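Local coordinates for beta sliding clamp (Caulobacter crescentus, PDB 5WCE), which forms a ring-shaped head-to-tail dimer around DNA and probably tethers DNA polymerases and other proteins to it, making them processive, at residues D148-F152 / G342-G346; N265-L271 / Q348-A354. All blocks are in the same frame, centred on the assembly; numbering follows the deposited sequence.

How the interactions relate
Both contacts involve the C-terminal domain, but they join different parts of the fold. Interaction 1 joins the loop after helix 140-148 of the central domain to the end of helix 334-343. Interaction 2 pairs strands 267-271 and 348-353 within the C-terminal domain. Their centres lie about 18 Å apart, and their segments alternate along the chain. Helix 334-343 is followed directly by strand 348-353, and here the contacts meet: Ile344 CG1 packs on Ala349 CB at 4.1 Å. Both also bear on one sheet. Interaction 2 is the pairing at one edge of it within this chain, while Lys149, Phe152 and Gln343 of interaction 1 touch its strand 370-374, two strands in from strand 348-353.

Interaction 1 (D148-F152 / G342-G346); sequences DKTRF and GQIAG
Gln343 lays its side chain alongside the ring of Phe152, with Gln343 CG 3.7 Å from Phe152 CE1. The contact bridges the central and C-terminal domains of the beta processivity factor, whose head-to-tail dimer forms a ring. One side is the loop that follows helix 140-148, and the other is the end of helix 334-343. The amide of Gln343 is almost parallel to the Phe152 ring, the two planes being 3° apart. The two side chains run past each other in opposite directions. A bend in the glutamine chain (chi2 -62°) brings the amide to this loop. There Gln343 OE1 comes within 3.4 Å of Lys149 CA.

The side chain of Lys149 also runs past that of Gln343 in the opposite direction. Its CD lies 3.7 Å from Gln343 OE1. A bend at chi2 (-78°) followed by an extended end carries the ammonium group to the backbone of Gln343. Tyr372 of strand 370-374 ties the two sides further, since its OH is hydrogen-bonded to Lys149 O and its side chain touches those of Phe152 and Gln343. Nearby, Asp148 has its carboxylate in a salt bridge with Arg217.

The direct bond from Lys149 NZ to Gln343 O is weak, at 3.4 Å. Two waters reinforce it, each accepting from Lys149 NZ (2.9 and 2.7 Å) and donating to Gln343 O.

Interaction 2 (N265-L271 / Q348-A354); sequences NAKILTL and QAEFRFA
Strands 267-271 and 348-353 run antiparallel, their axes 4.7 Å apart with 163° between their N-to-C directions, and are joined by paired backbone hydrogen bonds at Lys267-Phe353, Leu269-Phe351 and Leu271-Ala349. They end the sheet that joins the central and C-terminal domains, with 267-272 outermost within this chain. The pairing begins at a classic beta bulge, where Ala266 and Lys267 together stand opposite the single residue Phe353.

Beside the bulge, Asn265 ND2 gives a nearly straight bond (178°) to Arg352 O at 2.8 Å. The oxygen lies in the plane of the asparagine amide, but the donor sits above the carbonyl plane of Arg352. Asn265 ND2 also bonds Pro359 O. Lys267 reaches along the strand end to Ala354, and its NZ bonds Ala354 O at 3.2 Å, again from above the carbonyl plane.

The face that carries Lys267 is otherwise apolar, with Leu269, Leu271, Ala349, Phe351 and Phe353. Leu269 CD1 meets Phe353 CE1 at 3.9 Å, and Leu271 CD2 meets Phe351 CE1 at the same distance. Phe328 packs edge-to-face with Phe353 on this side.

The other face carries Ile268, Thr270, Glu350 and Arg352. The side chain of Glu350 leaves with CG opposite its backbone N (chi1 178°) and stays extended, which brings OE2 to 3.7 Å from Ile268 CG2. Arg352 grips Glu350 OE2 side-on with two nitrogens, NH2 and, at 2.6 Å, NE, in a salt bridge. With an alanine here the carboxylate is gone, and the Arg352 guanidinium would probably be left without this anionic mate and freer to turn. The second carboxylate oxygen is used too: a water donates to Glu350 OE1 at 2.6 Å and is hydrogen-bonded to Thr270 OG1.

Interaction 1 (D148-F152 / G342-G346)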
loop_
_atom_site.group_PDB
_atom_site.type_symbol
_atom_site.label_atom_id
_atom_site.label_comp_id
_atom_site.label_asym_id
_atom_site.label_seq_id
_atom_site.Cartn_x
_atom_site.Cartn_y
_atom_site.Cartn_z
ATOM N N ASP A 148 6.635 21.349 -0.484
ATOM C CA ASP A 148 7.200 20.173 0.207
ATOM C C ASP A 148 7.750 20.490 1.624
ATOM O O ASP A 148 7.661 19.650 2.520
ATOM C CB ASP A 148 8.263 19.486 -0.631
ATOM C CG ASP A 148 7.678 18.715 -1.855
ATOM O OD1 ASP A 148 6.434 18.679 -2.010
ATOM O OD2 ASP A 148 8.503 18.218 -2.668
ATOM N N LYS A 149 8.271 21.683 1.812
ATOM C CA LYS A 149 8.718 22.152 3.136
ATOM C C LYS A 149 7.615 22.392 4.152
ATOM O O LYS A 149 7.901 22.482 5.339
ATOM C CB LYS A 149 9.561 23.410 3.003
ATOM C CG LYS A 149 10.845 23.267 2.200
ATOM C CD LYS A 149 11.947 22.591 3.003
ATOM C CE LYS A 149 13.257 22.687 2.265
ATOM N NZ LYS A 149 14.250 21.775 2.890
ATOM N N THR A 150 6.352 22.535 3.724
ATOM C CA THR A 150 5.272 22.959 4.630
ATOM C C THR A 150 4.019 22.088 4.674
ATOM O O THR A 150 3.293 22.131 5.642
ATOM C CB THR A 150 4.798 24.375 4.269
ATOM O OG1 THR A 150 4.313 24.379 2.910
ATOM C CG2 THR A 150 5.943 25.361 4.421
ATOM N N ARG A 151 3.734 21.299 3.641
ATOM C CA ARG A 151 2.350 20.800 3.505
ATOM C C ARG A 151 1.996 19.733 4.552
ATOM O O ARG A 151 0.849 19.588 4.919
ATOM C CB ARG A 151 2.096 20.281 2.095
ATOM C CG ARG A 151 2.654 18.951 1.810
ATOM C CD ARG A 151 2.475 18.472 0.389
ATOM N NE ARG A 151 1.226 17.813 0.178
ATOM C CZ ARG A 151 1.013 16.838 -0.724
ATOM N NH1 ARG A 151 1.983 16.387 -1.534
ATOM N NH2 ARG A 151 -0.187 16.314 -0.792
ATOM N N PHE A 152 3.018 19.072 5.093
ATOM C CA PHE A 152 2.835 18.094 6.166
ATOM C C PHE A 152 2.157 18.710 7.375
ATOM O O PHE A 152 1.479 18.014 8.111
ATOM C CB PHE A 152 4.189 17.459 6.558
ATOM C CG PHE A 152 5.064 18.373 7.398
ATOM C CD1 PHE A 152 5.937 19.279 6.802
ATOM C CD2 PHE A 152 4.954 18.380 8.788
ATOM C CE1 PHE A 152 6.708 20.162 7.565
ATOM C CE2 PHE A 152 5.726 19.253 9.556
ATOM C CZ PHE A 152 6.611 20.112 8.954
ATOM N N GLY A 342 12.667 15.466 9.543
ATOM C CA GLY A 342 12.515 15.050 8.120
ATOM C C GLY A 342 12.640 16.156 7.090
ATOM O O GLY A 342 12.870 15.876 5.938
ATOM N N GLN A 343 12.473 17.416 7.489
ATOM C CA GLN A 343 12.604 18.567 6.593
ATOM C C GLN A 343 13.973 19.173 6.580
ATOM O O GLN A 343 14.302 19.875 5.655
ATOM C CB GLN A 343 11.584 19.655 6.960
ATOM C CG GLN A 343 10.152 19.215 6.753
ATOM C CD GLN A 343 9.868 18.888 5.299
ATOM O OE1 GLN A 343 10.449 19.491 4.384
ATOM N NE2 GLN A 343 9.051 17.877 5.082
ATOM N N ILE A 344 14.782 18.873 7.573
ATOM C CA ILE A 344 16.073 19.507 7.716
ATOM C C ILE A 344 16.974 18.973 6.595
ATOM O O ILE A 344 17.061 17.760 6.390
ATOM C CB ILE A 344 16.647 19.182 9.118
ATOM C CG1 ILE A 344 15.778 19.850 10.208
ATOM C CG2 ILE A 344 18.100 19.558 9.242
ATOM C CD1 ILE A 344 15.636 21.348 10.165
ATOM N N ALA A 345 17.637 19.887 5.878
ATOM C CA ALA A 345 18.312 19.547 4.606
ATOM C C ALA A 345 19.776 19.132 4.777
ATOM O O ALA A 345 20.376 18.643 3.828
ATOM C CB ALA A 345 18.213 20.739 3.644
ATOM N N GLY A 346 20.388 19.423 5.935
ATOM C CA GLY A 346 21.796 19.110 6.160
ATOM C C GLY A 346 22.018 18.308 7.420
ATOM O O GLY A 346 21.070 17.869 8.027
HETATM O O HOH W 1 14.776 22.533 5.688
HETATM O O HOH W 2 13.580 19.147 2.778
#

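Interaction 2 (N265-L271 / Q348-A354)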
loop_
_atom_site.group_PDB
_atom_site.type_symbol
_atom_site.label_atom_id
_atom_site.label_comp_id
_atom_site.label_asym_id
_atom_site.label_seq_id
_atom_site.Cartn_x
_atom_site.Cartn_y
_atom_site.Cartn_z
ATOM N N ASN A 265 13.692 33.346 21.692
ATOM C CA ASN A 265 14.063 32.153 22.472
ATOM C C ASN A 265 15.587 32.056 22.638
ATOM O O ASN A 265 16.289 32.010 21.659
ATOM C CB ASN A 265 13.554 30.844 21.822
ATOM C CG ASN A 265 12.070 30.601 22.038
ATOM O OD1 ASN A 265 11.338 31.493 22.487
ATOM N ND2 ASN A 265 11.596 29.376 21.680
ATOM N N ALA A 266 16.083 32.017 23.868
ATOM C CA ALA A 266 17.533 32.216 24.142
ATOM C C ALA A 266 18.271 30.918 24.466
ATOM O O ALA A 266 19.492 30.922 24.421
ATOM C CB ALA A 266 17.707 33.209 25.304
ATOM N N LYS A 267 17.583 29.822 24.772
ATOM C CA LYS A 267 18.258 28.537 25.044
ATOM C C LYS A 267 18.465 27.839 23.689
ATOM O O LYS A 267 17.530 27.232 23.133
ATOM C CB LYS A 267 17.458 27.650 25.980
ATOM C CG LYS A 267 17.266 28.234 27.358
ATOM C CD LYS A 267 16.409 27.321 28.207
ATOM C CE LYS A 267 16.380 27.758 29.671
ATOM N NZ LYS A 267 15.513 28.957 29.757
ATOM N N ILE A 268 19.671 27.980 23.147
ATOM C CA ILE A 268 19.945 27.525 21.803
ATOM C C ILE A 268 20.756 26.271 21.894
ATOM O O ILE A 268 21.728 26.234 22.613
ATOM C CB ILE A 268 20.650 28.607 20.982
ATOM C CG1 ILE A 268 19.735 29.859 20.952
ATOM C CG2 ILE A 268 20.972 28.075 19.583
ATOM C CD1 ILE A 268 20.276 31.053 20.233
ATOM N N LEU A 269 20.352 25.267 21.112
ATOM C CA LEU A 269 20.969 23.972 21.114
ATOM C C LEU A 269 21.133 23.501 19.655
ATOM O O LEU A 269 20.213 23.629 18.876
ATOM C CB LEU A 269 19.984 23.088 21.896
ATOM C CG LEU A 269 20.135 21.620 22.103
ATOM C CD1 LEU A 269 19.294 21.261 23.329
ATOM C CD2 LEU A 269 19.790 20.821 20.829
ATOM N N THR A 270 22.269 22.937 19.326
ATOM C CA THR A 270 22.512 22.351 18.012
ATOM C C THR A 270 22.821 20.870 18.156
ATOM O O THR A 270 23.488 20.412 19.124
ATOM C CB THR A 270 23.661 23.061 17.267
ATOM O OG1 THR A 270 23.383 24.465 17.170
ATOM C CG2 THR A 270 23.749 22.566 15.843
ATOM N N LEU A 271 22.331 20.092 17.200
ATOM C CA LEU A 271 22.530 18.667 17.264
ATOM C C LEU A 271 22.680 18.037 15.867
ATOM O O LEU A 271 22.341 18.652 14.814
ATOM C CB LEU A 271 21.418 18.039 18.090
ATOM C CG LEU A 271 19.938 18.250 17.684
ATOM C CD1 LEU A 271 19.590 17.534 16.357
ATOM C CD2 LEU A 271 18.994 17.772 18.767
ATOM N N GLN A 348 23.032 19.197 10.567
ATOM C CA GLN A 348 22.602 19.752 11.850
ATOM C C GLN A 348 21.201 20.332 11.870
ATOM O O GLN A 348 20.684 20.801 10.871
ATOM C CB GLN A 348 23.547 20.838 12.341
ATOM C CG GLN A 348 25.008 20.470 12.254
ATOM C CD GLN A 348 25.818 21.024 13.401
ATOM O OE1 GLN A 348 26.252 22.209 13.385
ATOM N NE2 GLN A 348 26.059 20.157 14.411
ATOM N N ALA A 349 20.598 20.315 13.054
ATOM C CA ALA A 349 19.399 21.067 13.295
ATOM C C ALA A 349 19.687 21.933 14.511
ATOM O O ALA A 349 20.429 21.540 15.409
ATOM C CB ALA A 349 18.202 20.175 13.526
ATOM N N GLU A 350 19.117 23.112 14.498
ATOM C CA GLU A 350 19.210 24.056 15.610
ATOM C C GLU A 350 17.847 24.260 16.207
ATOM O O GLU A 350 16.867 24.648 15.493
ATOM C CB GLU A 350 19.796 25.406 15.162
ATOM C CG GLU A 350 19.887 26.461 16.247
ATOM C CD GLU A 350 20.450 27.789 15.729
ATOM O OE1 GLU A 350 21.354 27.761 14.921
ATOM O OE2 GLU A 350 19.942 28.878 16.083
ATOM N N PHE A 351 17.782 24.081 17.529
ATOM C CA PHE A 351 16.567 24.280 18.296
ATOM C C PHE A 351 16.747 25.487 19.201
ATOM O O PHE A 351 17.826 25.653 19.839
ATOM C CB PHE A 351 16.291 23.072 19.195
ATOM C CG PHE A 351 15.834 21.868 18.469
ATOM C CD1 PHE A 351 16.738 21.139 17.642
ATOM C CD2 PHE A 351 14.545 21.399 18.619
ATOM C CE1 PHE A 351 16.312 19.982 17.002
ATOM C CE2 PHE A 351 14.137 20.256 17.961
ATOM C CZ PHE A 351 15.009 19.586 17.120
ATOM N N ARG A 352 15.711 26.309 19.278
ATOM C CA ARG A 352 15.673 27.463 20.198
ATOM C C ARG A 352 14.493 27.356 21.154
ATOM O O ARG A 352 13.328 27.415 20.743
ATOM C CB ARG A 352 15.640 28.780 19.440
ATOM C CG ARG A 352 16.741 28.844 18.396
ATOM C CD ARG A 352 16.888 30.250 17.825
ATOM N NE ARG A 352 17.872 30.239 16.753
ATOM C CZ ARG A 352 18.020 31.205 15.850
ATOM N NH1 ARG A 352 17.255 32.295 15.871
ATOM N NH2 ARG A 352 18.954 31.107 14.908
ATOM N N PHE A 353 14.797 27.228 22.436
ATOM C CA PHE A 353 13.802 27.035 23.471
ATOM C C PHE A 353 13.714 28.263 24.369
ATOM O O PHE A 353 14.683 29.032 24.486
ATOM C CB PHE A 353 14.205 25.858 24.393
ATOM C CG PHE A 353 14.429 24.534 23.716
ATOM C CD1 PHE A 353 15.667 24.176 23.228
ATOM C CD2 PHE A 353 13.393 23.609 23.618
ATOM C CE1 PHE A 353 15.879 22.933 22.635
ATOM C CE2 PHE A 353 13.625 22.354 23.021
ATOM C CZ PHE A 353 14.851 22.017 22.540
ATOM N N ALA A 354 12.548 28.472 24.955
ATOM C CA ALA A 354 12.372 29.482 26.021
ATOM C C ALA A 354 12.095 28.686 27.300
ATOM O O ALA A 354 13.030 28.167 27.871
ATOM C CB ALA A 354 11.301 30.483 25.687
HETATM O O HOH W 3 23.445 26.275 15.012
#